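Local coordinates for AztD protein (Citrobacter koseri, PDB 6CMK) that acts as a periplasmic zinc chaperone, binding zinc and handing one ion directly to the solute-binding protein AztC of the AztABCD transport system, at the interface of chains A and B. Residues are numbered along the deposited sequence; one frame, centred on the assembly and turned at random. Chains: chain A/B, AztD protein.

Contact 1: the interface of chains A and B. Residues chain A 255-256, 279; chain B 131-133, 148-150, 176.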
loop_
_atom_site.group_PDB
_atom_site.type_symbol
_atom_site.label_atom_id
_atom_site.label_comp_id
_atom_site.label_asym_id
_atom_site.label_seq_id
_atom_site.Cartn_x
_atom_site.Cartn_y
_atom_site.Cartn_z
ATOM N N PRO A 255 -10.737 -3.818 -12.595
ATOM C CA PRO A 255 -11.438 -3.451 -11.363
ATOM C C PRO A 255 -11.285 -1.961 -11.105
ATOM O O PRO A 255 -10.506 -1.263 -11.769
ATOM C CB PRO A 255 -10.739 -4.284 -10.282
ATOM C CG PRO A 255 -9.878 -5.273 -11.003
ATOM C CD PRO A 255 -9.571 -4.676 -12.339
ATOM N N GLU A 256 -12.026 -1.461 -10.116
ATOM C CA GLU A 256 -11.842 -0.064 -9.741
ATOM C C GLU A 256 -10.451 0.124 -9.149
ATOM O O GLU A 256 -9.938 -0.736 -8.425
ATOM C CB GLU A 256 -12.924 0.423 -8.767
ATOM C CG GLU A 256 -12.886 -0.093 -7.323
ATOM C CD GLU A 256 -14.025 0.504 -6.469
ATOM O OE1 GLU A 256 -13.762 1.403 -5.639
ATOM O OE2 GLU A 256 -15.191 0.091 -6.649
ATOM N N ARG A 279 -1.773 -4.216 -5.594
ATOM C CA ARG A 279 -1.828 -4.694 -6.964
ATOM C C ARG A 279 -0.878 -3.879 -7.823
ATOM O O ARG A 279 -0.589 -2.720 -7.527
ATOM C CB ARG A 279 -3.246 -4.604 -7.564
ATOM C CG ARG A 279 -4.289 -5.336 -6.746
ATOM C CD ARG A 279 -5.689 -5.168 -7.330
ATOM N NE ARG A 279 -6.131 -3.787 -7.222
ATOM C CZ ARG A 279 -7.392 -3.383 -7.349
ATOM N NH1 ARG A 279 -8.354 -4.263 -7.561
ATOM N NH2 ARG A 279 -7.684 -2.099 -7.247
ATOM N N GLN B 131 -10.124 -3.890 -1.450
ATOM C CA GLN B 131 -9.722 -3.254 -2.711
ATOM C C GLN B 131 -10.815 -2.343 -3.273
ATOM O O GLN B 131 -10.884 -2.107 -4.485
ATOM C CB GLN B 131 -9.313 -4.306 -3.736
ATOM C CG GLN B 131 -8.249 -5.244 -3.208
ATOM C CD GLN B 131 -7.880 -6.325 -4.191
ATOM O OE1 GLN B 131 -8.722 -6.828 -4.944
ATOM N NE2 GLN B 131 -6.615 -6.700 -4.182
ATOM N N GLY B 132 -11.643 -1.790 -2.393
ATOM C CA GLY B 132 -12.731 -0.933 -2.793
ATOM C C GLY B 132 -14.017 -1.669 -3.085
ATOM O O GLY B 132 -15.063 -1.022 -3.231
ATOM N N LYS B 133 -13.970 -2.992 -3.201
ATOM C CA LYS B 133 -15.178 -3.782 -3.414
ATOM C C LYS B 133 -15.842 -4.038 -2.072
ATOM O O LYS B 133 -15.168 -4.388 -1.101
ATOM C CB LYS B 133 -14.844 -5.113 -4.081
ATOM C CG LYS B 133 -14.119 -4.998 -5.424
ATOM C CD LYS B 133 -13.809 -6.375 -5.982
ATOM C CE LYS B 133 -12.497 -6.933 -5.418
ATOM N NZ LYS B 133 -11.318 -6.328 -6.113
ATOM N N GLY B 148 -19.265 -0.505 -4.649
ATOM C CA GLY B 148 -17.884 -0.069 -4.701
ATOM C C GLY B 148 -17.681 1.249 -3.985
ATOM O O GLY B 148 -18.533 2.128 -4.015
ATOM N N GLU B 149 -16.504 1.377 -3.361
ATOM C CA GLU B 149 -16.174 2.544 -2.545
ATOM C C GLU B 149 -16.022 3.813 -3.373
ATOM O O GLU B 149 -16.387 4.902 -2.913
ATOM C CB GLU B 149 -14.876 2.299 -1.765
ATOM C CG GLU B 149 -14.505 3.476 -0.856
ATOM C CD GLU B 149 -13.233 3.258 -0.046
ATOM O OE1 GLU B 149 -12.241 2.765 -0.618
ATOM O OE2 GLU B 149 -13.221 3.605 1.163
ATOM N N SER B 150 -15.444 3.712 -4.570
ATOM C CA SER B 150 -15.252 4.908 -5.382
ATOM C C SER B 150 -16.591 5.550 -5.713
ATOM O O SER B 150 -16.759 6.770 -5.587
ATOM C CB SER B 150 -14.474 4.560 -6.650
ATOM O OG SER B 150 -14.403 5.677 -7.524
ATOM N N ASP B 176 -13.354 -9.840 -8.072
ATOM C CA ASP B 176 -13.514 -9.235 -9.391
ATOM C C ASP B 176 -14.429 -10.120 -10.215
ATOM O O ASP B 176 -14.057 -11.244 -10.564
ATOM C CB ASP B 176 -12.171 -9.076 -10.084
ATOM C CG ASP B 176 -11.234 -8.175 -9.330
ATOM O OD1 ASP B 176 -11.716 -7.196 -8.717
ATOM O OD2 ASP B 176 -10.010 -8.450 -9.363
HETATM O O HOH W 1 -11.152 -3.543 -6.770
HETATM O O HOH W 2 -8.313 -7.204 -7.829
#

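Contact 2: the interface of chains A and B. Residues chain A 278, 295-298, 319; chain B 131, 222-223, 238, 269.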
loop_
_atom_site.group_PDB
_atom_site.type_symbol
_atom_site.label_atom_id
_atom_site.label_comp_id
_atom_site.label_asym_id
_atom_site.label_seq_id
_atom_site.Cartn_x
_atom_site.Cartn_y
_atom_site.Cartn_z
ATOM N N ASP A 278 -1.922 -3.028 -3.128
ATOM C CA ASP A 278 -1.494 -4.421 -3.181
ATOM C C ASP A 278 -1.730 -5.047 -4.551
ATOM O O ASP A 278 -1.792 -6.268 -4.675
ATOM C CB ASP A 278 -2.139 -5.263 -2.070
ATOM C CG ASP A 278 -3.654 -5.288 -2.104
ATOM O OD1 ASP A 278 -4.257 -5.142 -3.171
ATOM O OD2 ASP A 278 -4.255 -5.480 -1.019
ATOM N N GLN A 295 -1.922 -9.534 -8.669
ATOM C CA GLN A 295 -2.219 -9.436 -7.251
ATOM C C GLN A 295 -0.955 -9.693 -6.448
ATOM O O GLN A 295 -0.358 -10.769 -6.562
ATOM C CB GLN A 295 -3.274 -10.466 -6.864
ATOM C CG GLN A 295 -3.648 -10.434 -5.402
ATOM C CD GLN A 295 -4.269 -9.125 -5.006
ATOM O OE1 GLN A 295 -5.287 -8.712 -5.573
ATOM N NE2 GLN A 295 -3.658 -8.451 -4.029
ATOM N N LEU A 296 -0.586 -8.726 -5.573
ATOM C CA LEU A 296 0.542 -8.906 -4.666
ATOM C C LEU A 296 0.089 -9.561 -3.368
ATOM O O LEU A 296 -1.071 -9.424 -2.979
ATOM C CB LEU A 296 1.188 -7.561 -4.346
ATOM C CG LEU A 296 1.716 -6.751 -5.526
ATOM C CD1 LEU A 296 2.200 -5.395 -5.038
ATOM C CD2 LEU A 296 2.819 -7.503 -6.266
ATOM N N PRO A 297 0.986 -10.277 -2.677
ATOM C CA PRO A 297 0.587 -10.902 -1.399
ATOM C C PRO A 297 0.224 -9.902 -0.321
ATOM O O PRO A 297 -0.708 -10.156 0.453
ATOM C CB PRO A 297 1.821 -11.733 -1.015
ATOM C CG PRO A 297 2.953 -11.064 -1.739
ATOM C CD PRO A 297 2.354 -10.659 -3.055
ATOM N N THR A 298 0.948 -8.788 -0.241
ATOM C CA THR A 298 0.665 -7.684 0.663
ATOM C C THR A 298 1.003 -6.402 -0.097
ATOM O O THR A 298 1.304 -6.434 -1.297
ATOM C CB THR A 298 1.444 -7.807 1.989
ATOM O OG1 THR A 298 2.834 -7.987 1.727
ATOM C CG2 THR A 298 0.957 -8.993 2.808
ATOM N N ASP A 319 5.300 -7.414 3.744
ATOM C CA ASP A 319 5.549 -8.641 4.483
ATOM C C ASP A 319 7.027 -8.972 4.590
ATOM O O ASP A 319 7.374 -9.944 5.271
ATOM C CB ASP A 319 4.793 -9.824 3.854
ATOM C CG ASP A 319 4.991 -9.939 2.341
ATOM O OD1 ASP A 319 6.006 -9.432 1.824
ATOM O OD2 ASP A 319 4.129 -10.550 1.662
ATOM N N GLN B 131 -10.124 -3.890 -1.450
ATOM C CA GLN B 131 -9.722 -3.254 -2.711
ATOM C C GLN B 131 -10.815 -2.343 -3.273
ATOM O O GLN B 131 -10.884 -2.107 -4.485
ATOM C CB GLN B 131 -9.313 -4.306 -3.736
ATOM C CG GLN B 131 -8.249 -5.244 -3.208
ATOM C CD GLN B 131 -7.880 -6.325 -4.191
ATOM O OE1 GLN B 131 -8.722 -6.828 -4.944
ATOM N NE2 GLN B 131 -6.615 -6.700 -4.182
ATOM N N GLY B 222 -3.854 -9.591 3.629
ATOM C CA GLY B 222 -3.222 -9.515 2.318
ATOM C C GLY B 222 -4.139 -10.090 1.264
ATOM O O GLY B 222 -5.345 -9.828 1.253
ATOM N N ASP B 223 -3.569 -10.898 0.366
ATOM C CA ASP B 223 -4.332 -11.427 -0.761
ATOM C C ASP B 223 -5.172 -12.654 -0.412
ATOM O O ASP B 223 -5.782 -13.241 -1.318
ATOM C CB ASP B 223 -3.385 -11.756 -1.921
ATOM C CG ASP B 223 -2.579 -13.028 -1.709
ATOM O OD1 ASP B 223 -2.495 -13.575 -0.584
ATOM O OD2 ASP B 223 -2.008 -13.490 -2.718
ATOM N N GLN B 238 -7.750 -14.740 -5.374
ATOM C CA GLN B 238 -8.138 -14.525 -6.763
ATOM C C GLN B 238 -6.973 -13.911 -7.510
ATOM O O GLN B 238 -6.380 -12.932 -7.049
ATOM C CB GLN B 238 -9.352 -13.605 -6.904
ATOM C CG GLN B 238 -9.792 -13.462 -8.371
ATOM C CD GLN B 238 -10.958 -12.522 -8.561
ATOM O OE1 GLN B 238 -11.071 -11.501 -7.890
ATOM N NE2 GLN B 238 -11.836 -12.865 -9.493
ATOM N N GLN B 269 1.058 -11.591 6.700
ATOM C CA GLN B 269 -0.103 -12.446 6.438
ATOM C C GLN B 269 -0.255 -13.496 7.530
ATOM O O GLN B 269 0.578 -14.403 7.652
ATOM C CB GLN B 269 -0.006 -13.113 5.071
ATOM C CG GLN B 269 -0.242 -12.141 3.947
ATOM C CD GLN B 269 -0.385 -12.834 2.610
ATOM O OE1 GLN B 269 0.601 -13.231 1.996
ATOM N NE2 GLN B 269 -1.626 -13.016 2.172
HETATM O O HOH W 3 3.065 -12.795 2.673
HETATM O O HOH W 4 -0.074 -12.828 -4.485
HETATM O O HOH W 5 -7.336 -10.411 -5.530
#

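Contact 1: the interface of chains A and B
A loop and the start of strand 279-283 of one AztD beta propeller meet loops, strand ends and the start of helix 149-153 of a second copy; as the protein is a monomer, the patch may owe its existence to crystal packing. Its tighter part is the seat of A:Glu256. The side chain starts in the crowded position between backbone N and carbonyl carbon (chi1 72°) and then runs extended, carrying its carboxylate tip to the helix start. There A:Glu256 OE1 accepts the backbone N-H of B:Ser150 N at 3.1 Å through its syn lone pair; the helix start would plausibly favour the charged carboxylate, an effect that nearby B:Glu149 would probably offset in part. A:Glu256 OE2 lies against the CA of B:Gly148, 3.3 Å away. On the other flank the ring of A:Pro255 crosses the carboxylate of B:Asp176 obliquely, CG to CG 3.6 Å.

The looser part is wet. A:Arg279, bent at chi3, crosses B:Gln131 obliquely, its guanidinium turned 39° from the amide, with the CB of B:Gln131 over the rim of one face. Its NH2 is tied to the carbonyl O of A:Glu256 in its own chain, while NH1 reaches chain B through two waters: water 1 leads to the B:Gln131 carbonyl and B:Lys133 NZ, water 2 to the B:Gln131 amide oxygen and B:Asp176 OD2. The like-charged A:Arg279 and B:Lys133 thus share a water, and nearby B:Asp176 probably eases their repulsion. Bent at chi3 and chi4, B:Lys133 places NZ 2.9 Å from B:Gln131 OE1, on a lone pair, and in a salt bridge 2.8 Å from B:Asp176 OD1, met from above the carboxylate plane.

Contact 2: the interface of chains A and B
In this patch of the contact between two AztD beta propellers, the end of strand 291-295 of chain A and the loop after it, with A:Asp278 and A:Asp319 beside them, meet loops of chain B; since AztD is a monomer, the pairing need not persist in solution. Direct hydrogen bonds come first. The amide nitrogen of B:Gln131 is gripped by two acceptors of chain A. A:Gln295, with CG anti to the backbone N (chi1 -180°) and a bend at chi2, meets it tip to tip: A:Gln295 OE1 takes B:Gln131 NE2 at 2.8 Å on a lone pair, with the two amides turned 24° apart. A:Asp278 crosses B:Gln131 at about a right angle, and A:Asp278 OD1 receives B:Gln131 NE2 at 3.0 Å from above the carboxylate plane. Both acceptors lie in the plane of the B:Gln131 amide, which fixes its rotation. The A:Gln295 amide is itself steadied by NE2 donating nearly straight to the carbonyl O of A:Leu296 (171° at H). A further direct bond uses backbone on both sides: B:Asp223 N gives to A:Pro297 O at 3.0 Å, with the donor above the carbonyl plane.

Packing fills the ground between these bonds. B:Asp223, its CG in the crowded position between backbone N and carbonyl carbon, lays CB 3.7 Å from A:Gln295 CG. B:Gln269 crosses A:Thr298 obliquely, CG to the methyl CG2 at 3.6 Å; its NE2 also donates to B:Asp223 OD1 within chain B, which probably helps to hold the B:Asp223 carboxylate and the B:Gln269 amide in place.

Waters add further bridges. Water 3 joins A:Asp319 OD2 to B:Gln269 OE1, atoms otherwise 4.4 Å apart. Water 4 links the A:Gln295 carbonyl to B:Asp223 OD2, and water 5, a second partner of A:Gln295 OE1, connects it with the B:Gln238 carbonyl.

Contact 1 and contact 2 are neighbouring patches of one interface, the centres of their C-alpha atoms about 14 Å apart. They share B:Gln131, whose amide bonds through its oxygen in one patch and through its nitrogen in the other. In chain A the adjoining A:Asp278, just before strand 279-283, and A:Arg279, its first residue, fall one to each patch. The interface is not an exact two-fold, so the copies need not contribute equivalent residues; as AztD is a monomer, the pairing may well be a crystal contact.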